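Local coordinates for CS6 fimbrial subunit B, CS6 fimbrial subunit A (Escherichia coli, PDB 4B9G), which serves as one of the two structural subunits of the CS6 colonization factor, through which enterotoxigenic Escherichia coli probably adheres to host intestinal cells, at residues S102-N106 with T107-F111; V73-P76 with D77-M80; K92-A95 with G96-G99. All coordinates share one frame; numbering follows the deposited sequence.

Contact 1: residues S102-N106 with T107-F111; sequences SVKEN and TSYTF
Tyr-109, on the strand that begins at Ser-108, reaches back with its ring to the residues that lead into the preceding turn, and Val-103 and Lys-104 receive it. The ring departs from CB with CG anti to the carbonyl carbon and beside the backbone N, which sends it toward the loop between strands 101-102 and 108-119. Of the ring carbons, CE2 approaches Val-103 CG1 and CE1 lies close to Val-103 CB. CZ of Tyr-109 rests 3.7 Å from Val-103 CB. Val-103 CG1 sits over one ring face, 4.2 Å from the centroid of the Tyr-109 ring and 27° off the normal, a CH-pi contact. At the tip, OH of Tyr-109 takes a hydrogen bond from Lys-104 N at 2.9 Å; the bond is nearly straight (169°), and the N-H arrives at the ring edge, near its plane. The same hydroxyl is bonded to the carbonyl O of Ala-90, so the phenol bridges two loops.

Lys-104 also opens a type II beta turn that ends at Thr-107. Its backbone closure, Thr-107 N to Lys-104 O at 3.5 Å, is weak. A shorter link comes from the side chain: OG1 of Thr-107, placed between its own N and carbonyl carbon, donates to Lys-104 O over 2.7 Å, tilted 31° from the carbonyl plane. Backbone bonds from Asn-106 and Thr-107 to Ile-45 hold the turn from outside.

Both polar backbone groups of Lys-104 are thus engaged by hydroxyls, its N-H by Tyr-109 and its carbonyl by Thr-107, and at that carbonyl the hydroxyl supplements a weak main-chain closure.

Contact 2: residues V73-P76 with D77-M80; sequences VNNP and DQNM
A type I beta turn from Asn-75 to Gln-78, with Pro-76 and Asp-77 at its corners, belongs to the connection between the antiparallel strands 65-72 and 79-88. It is closed by Gln-78 N donating to Asn-75 O at 3.1 Å, a nearly straight bond (167°) whose donor stands above the carbonyl plane.

The side chains of the two end residues meet beside this closure. Asn-75 has CG anti to the backbone N, which carries its amide toward Gln-78. There Asn-75 OD1 faces Gln-78 NE2 at 2.8 Å, a short pair but a weak hydrogen bond, because the N-H points well aside from the acceptor (122°). The two amide planes are turned 62° against each other. The other branch of the Asn-75 amide lies across the Asp-77 side chain, with Asn-75 ND2 3.7 Å from Asp-77 CB. At the far end of Gln-78, OE1 is bonded to the backbone N of Ser-126 and weakly to the hydroxyl of Tyr-130.

A water spans the exit of the turn: it donates to Pro-76 O at 2.6 Å and accepts from Asn-79 ND2 at the same distance, joining a corner carbonyl to the first residue of the strand.

The chemistry therefore divides the work: the straight backbone bond closes the turn, the amide pair of Asn-75 and Gln-78 is a weak supplement, and Gln-78 OE1 joins the turn to the backbone of Ser-126, in the loop between strands 108-119 and 128-142.

Contact 3: residues K92-A95 with G96-G99; sequences KFMA and GQKG
Gln-97 folds its side chain back over the turn it ends, and its OE1 accepts from Met-94 N at 2.8 Å along a nearly straight N-H line (168°). The backbone returns the bond: Gln-97 N donates to Met-94 O at 2.9 Å. Met-94 and Gln-97, the first and last residues of the turn, are therefore paired twice, once by main chain and once by a side-chain amide. Gln-97 CG lies between its own N and carbonyl carbon, which brings it within 3.3 Å of Met-94 O. The other amide branch, Gln-97 NE2, donates to Gly-99 O at 2.9 Å, which fixes the amide's rotation from the far side.

Beside this chain lies Phe-93, whose ring is only 22° from parallel to the Gln-97 amide; Gln-97 CG meets the ring obliquely, 3.5 Å from Phe-93 CE1. Further out, Phe-101 packs against the Phe-93 ring at about 60°, and Ile-84 and Lys-86 of strand 79-88 touch it as well. Gly-96 also forms backbone bonds with Gln-66 and Ile-84.

Met-94 to Gln-97 form a type II beta turn in the loop between strands 79-88 and 101-102, with Gly-96 at the third position, where such a turn has positive phi, a conformation that favours glycine.

How the contacts relate
The three contacts follow one another along the CssB part of the fusion, contact 2 first, then contact 3, then contact 1. Residues 92-99 and 102-111 nearly adjoin in sequence, with contact centres 14 Å apart, yet they do not otherwise touch. Contact 2 lies on the opposite side of the chain's centre from both: its centre is 33 Å from that of contact 1 and 27 Å from that of contact 3, with nearest atoms about 15 and 13 Å away. Contact 2 opens strand 79-88, contact 3 lies in the loop that follows that strand, and contact 1 leads into strand 108-119, the antiparallel neighbour of 79-88 in the sheet.

Contact 1: residues S102-N106 with T107-F111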
# COMPACT_ATOMS: atom_id res chain seq x y z
N SER A 102 16.14 1.41 -2.48
CA SER A 102 17.09 1.33 -1.38
C SER A 102 16.68 2.23 -0.21
O SER A 102 16.30 3.39 -0.40
CB SER A 102 18.50 1.68 -1.88
OG SER A 102 18.90 0.74 -2.85
N VAL A 103 16.78 1.67 0.99
CA VAL A 103 16.36 2.30 2.24
C VAL A 103 17.50 2.35 3.24
O VAL A 103 18.52 1.68 3.08
CB VAL A 103 15.16 1.54 2.88
CG1 VAL A 103 13.92 1.65 2.01
CG2 VAL A 103 15.49 0.10 3.16
N LYS A 104 17.35 3.12 4.29
CA LYS A 104 18.26 3.25 5.40
C LYS A 104 17.84 2.40 6.59
O LYS A 104 16.76 2.57 7.14
CB LYS A 104 18.54 4.72 5.82
CG LYS A 104 19.01 5.65 4.76
CD LYS A 104 19.21 7.11 5.26
CE LYS A 104 19.88 7.95 4.20
NZ LYS A 104 21.23 7.64 3.81
N GLU A 105 18.71 1.49 6.99
CA GLU A 105 18.37 0.60 8.11
C GLU A 105 18.19 1.38 9.41
O GLU A 105 18.80 2.43 9.61
CB GLU A 105 19.32 -0.61 8.26
CG GLU A 105 20.80 -0.35 8.44
CD GLU A 105 21.58 -1.63 8.76
OE1 GLU A 105 21.52 -2.62 7.97
OE2 GLU A 105 22.27 -1.66 9.82
N ASN A 106 17.30 0.87 10.26
CA ASN A 106 17.04 1.45 11.58
C ASN A 106 16.44 2.84 11.51
O ASN A 106 16.62 3.66 12.39
CB ASN A 106 18.29 1.47 12.43
CG ASN A 106 18.73 0.09 12.80
OD1 ASN A 106 17.90 -0.77 13.13
ND2 ASN A 106 20.03 -0.16 12.73
N THR A 107 15.78 3.14 10.42
CA THR A 107 15.01 4.34 10.25
C THR A 107 13.60 4.00 9.83
O THR A 107 13.29 2.94 9.34
CB THR A 107 15.58 5.27 9.24
OG1 THR A 107 15.43 4.70 7.99
CG2 THR A 107 16.92 5.55 9.48
N SER A 108 12.74 4.97 10.04
CA SER A 108 11.31 4.72 9.85
C SER A 108 10.79 5.30 8.52
O SER A 108 11.24 6.35 8.06
CB SER A 108 10.53 5.31 11.03
OG SER A 108 10.67 4.51 12.19
N TYR A 109 9.83 4.58 7.93
CA TYR A 109 9.19 4.96 6.68
C TYR A 109 7.68 4.96 6.86
O TYR A 109 7.11 4.11 7.57
CB TYR A 109 9.57 3.97 5.55
CG TYR A 109 10.99 4.13 5.10
CD1 TYR A 109 12.04 3.71 5.90
CD2 TYR A 109 11.30 4.80 3.91
CE1 TYR A 109 13.36 3.92 5.52
CE2 TYR A 109 12.62 5.02 3.54
CZ TYR A 109 13.65 4.60 4.36
OH TYR A 109 14.96 4.82 4.03
N THR A 110 7.01 5.91 6.22
CA THR A 110 5.56 5.92 6.19
C THR A 110 5.09 6.05 4.75
O THR A 110 5.76 6.67 3.92
CB THR A 110 4.95 7.04 7.04
OG1 THR A 110 5.32 8.31 6.51
CG2 THR A 110 5.38 6.92 8.51
N PHE A 111 3.94 5.44 4.48
CA PHE A 111 3.33 5.44 3.16
C PHE A 111 1.82 5.63 3.33
O PHE A 111 1.26 5.34 4.41
CB PHE A 111 3.57 4.11 2.42
CG PHE A 111 5.03 3.74 2.26
CD1 PHE A 111 5.72 3.11 3.30
CD2 PHE A 111 5.71 3.98 1.06
CE1 PHE A 111 7.04 2.76 3.15
CE2 PHE A 111 7.04 3.62 0.91
CZ PHE A 111 7.71 3.01 1.95

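Contact 2: residues V73-P76 with D77-M80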
# COMPACT_ATOMS: atom_id res chain seq x y z
N VAL A 73 -16.52 -5.83 1.04
CA VAL A 73 -16.53 -7.24 1.46
C VAL A 73 -17.91 -7.92 1.34
O VAL A 73 -18.04 -9.14 1.42
CB VAL A 73 -15.95 -7.42 2.88
CG1 VAL A 73 -14.50 -6.92 2.96
CG2 VAL A 73 -16.81 -6.73 3.92
N ASN A 74 -18.95 -7.09 1.15
CA ASN A 74 -20.32 -7.57 0.98
C ASN A 74 -20.82 -7.50 -0.46
O ASN A 74 -21.77 -8.20 -0.81
CB ASN A 74 -21.28 -6.74 1.85
CG ASN A 74 -20.74 -6.51 3.24
OD1 ASN A 74 -20.60 -7.45 4.02
ND2 ASN A 74 -20.39 -5.27 3.55
N ASN A 75 -20.21 -6.67 -1.28
CA ASN A 75 -20.72 -6.36 -2.60
C ASN A 75 -19.53 -6.27 -3.54
O ASN A 75 -18.90 -5.21 -3.65
CB ASN A 75 -21.44 -5.02 -2.57
CG ASN A 75 -22.18 -4.72 -3.84
OD1 ASN A 75 -23.02 -3.83 -3.86
ND2 ASN A 75 -21.88 -5.47 -4.92
N PRO A 76 -19.21 -7.38 -4.23
CA PRO A 76 -17.99 -7.44 -5.04
C PRO A 76 -17.95 -6.44 -6.20
O PRO A 76 -16.88 -6.22 -6.74
CB PRO A 76 -18.00 -8.88 -5.57
CG PRO A 76 -19.42 -9.30 -5.51
CD PRO A 76 -19.98 -8.63 -4.30
N ASP A 77 -19.09 -5.86 -6.59
CA ASP A 77 -19.11 -4.91 -7.70
C ASP A 77 -18.70 -3.49 -7.30
O ASP A 77 -18.61 -2.62 -8.17
CB ASP A 77 -20.51 -4.87 -8.35
CG ASP A 77 -20.96 -6.22 -8.85
OD1 ASP A 77 -20.11 -7.00 -9.32
OD2 ASP A 77 -22.18 -6.48 -8.80
N GLN A 78 -18.46 -3.25 -6.01
CA GLN A 78 -18.05 -1.94 -5.54
C GLN A 78 -16.60 -1.99 -5.07
O GLN A 78 -16.24 -2.83 -4.23
CB GLN A 78 -18.95 -1.49 -4.40
CG GLN A 78 -20.38 -1.29 -4.82
CD GLN A 78 -21.22 -0.68 -3.72
OE1 GLN A 78 -20.75 0.12 -2.94
NE2 GLN A 78 -22.48 -1.06 -3.66
N ASN A 79 -15.76 -1.11 -5.61
CA ASN A 79 -14.36 -1.13 -5.25
C ASN A 79 -13.73 0.25 -5.43
O ASN A 79 -14.27 1.12 -6.13
CB ASN A 79 -13.62 -2.20 -6.07
CG ASN A 79 -13.74 -1.96 -7.56
OD1 ASN A 79 -13.36 -0.91 -8.06
ND2 ASN A 79 -14.33 -2.90 -8.26
N MET A 80 -12.62 0.44 -4.73
CA MET A 80 -11.85 1.68 -4.74
C MET A 80 -10.47 1.41 -5.30
O MET A 80 -9.78 0.50 -4.83
CB MET A 80 -11.72 2.21 -3.31
CG MET A 80 -13.05 2.48 -2.62
SD MET A 80 -12.76 3.01 -0.94
CE MET A 80 -14.44 3.30 -0.37
O HOH W 1 -14.63 -5.39 -7.76

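Contact 3: residues K92-A95 with G96-G99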
# COMPACT_ATOMS: atom_id res chain seq x y z
N LYS A 92 14.74 6.75 -3.13
CA LYS A 92 14.24 7.01 -4.46
C LYS A 92 13.02 6.13 -4.77
O LYS A 92 13.11 5.16 -5.54
CB LYS A 92 15.36 6.77 -5.50
CG LYS A 92 16.55 7.72 -5.31
CD LYS A 92 17.76 7.44 -6.23
CE LYS A 92 18.92 8.39 -5.89
NZ LYS A 92 20.14 8.16 -6.68
N PHE A 93 11.87 6.53 -4.20
CA PHE A 93 10.55 5.88 -4.45
C PHE A 93 9.63 6.82 -5.25
O PHE A 93 9.28 7.90 -4.79
CB PHE A 93 9.86 5.51 -3.12
CG PHE A 93 8.56 4.73 -3.26
CD1 PHE A 93 8.55 3.36 -3.38
CD2 PHE A 93 7.34 5.38 -3.25
CE1 PHE A 93 7.37 2.66 -3.51
CE2 PHE A 93 6.16 4.68 -3.37
CZ PHE A 93 6.16 3.32 -3.49
N MET A 94 9.24 6.40 -6.45
CA MET A 94 8.26 7.10 -7.25
C MET A 94 6.88 6.58 -6.86
O MET A 94 6.70 5.37 -6.79
CB MET A 94 8.51 6.85 -8.74
CG MET A 94 9.87 7.30 -9.27
SD MET A 94 10.15 9.07 -9.15
CE MET A 94 8.87 9.67 -10.25
N ALA A 95 5.93 7.47 -6.61
CA ALA A 95 4.60 7.05 -6.19
C ALA A 95 4.09 5.95 -7.13
O ALA A 95 4.13 6.09 -8.35
CB ALA A 95 3.62 8.22 -6.16
N GLY A 96 3.57 4.89 -6.53
CA GLY A 96 3.01 3.79 -7.27
C GLY A 96 4.00 2.81 -7.88
O GLY A 96 3.56 1.93 -8.62
N GLN A 97 5.30 2.91 -7.62
CA GLN A 97 6.23 2.04 -8.34
C GLN A 97 6.13 0.57 -7.93
O GLN A 97 5.79 0.26 -6.78
CB GLN A 97 7.67 2.54 -8.23
CG GLN A 97 8.27 2.46 -6.85
CD GLN A 97 9.73 2.76 -6.92
OE1 GLN A 97 10.12 3.88 -7.28
NE2 GLN A 97 10.56 1.75 -6.64
N LYS A 98 6.46 -0.33 -8.79
CA LYS A 98 6.50 -1.77 -8.60
C LYS A 98 7.82 -2.29 -8.10
O LYS A 98 7.85 -3.33 -7.50
CB LYS A 98 6.15 -2.51 -9.88
CG LYS A 98 5.56 -3.86 -9.74
CD LYS A 98 5.23 -4.58 -10.97
CE LYS A 98 4.43 -5.79 -10.78
NZ LYS A 98 4.29 -6.62 -11.91
N GLY A 99 8.90 -1.58 -8.36
CA GLY A 99 10.21 -2.10 -8.01
C GLY A 99 10.59 -1.81 -6.57
O GLY A 99 9.98 -0.99 -5.90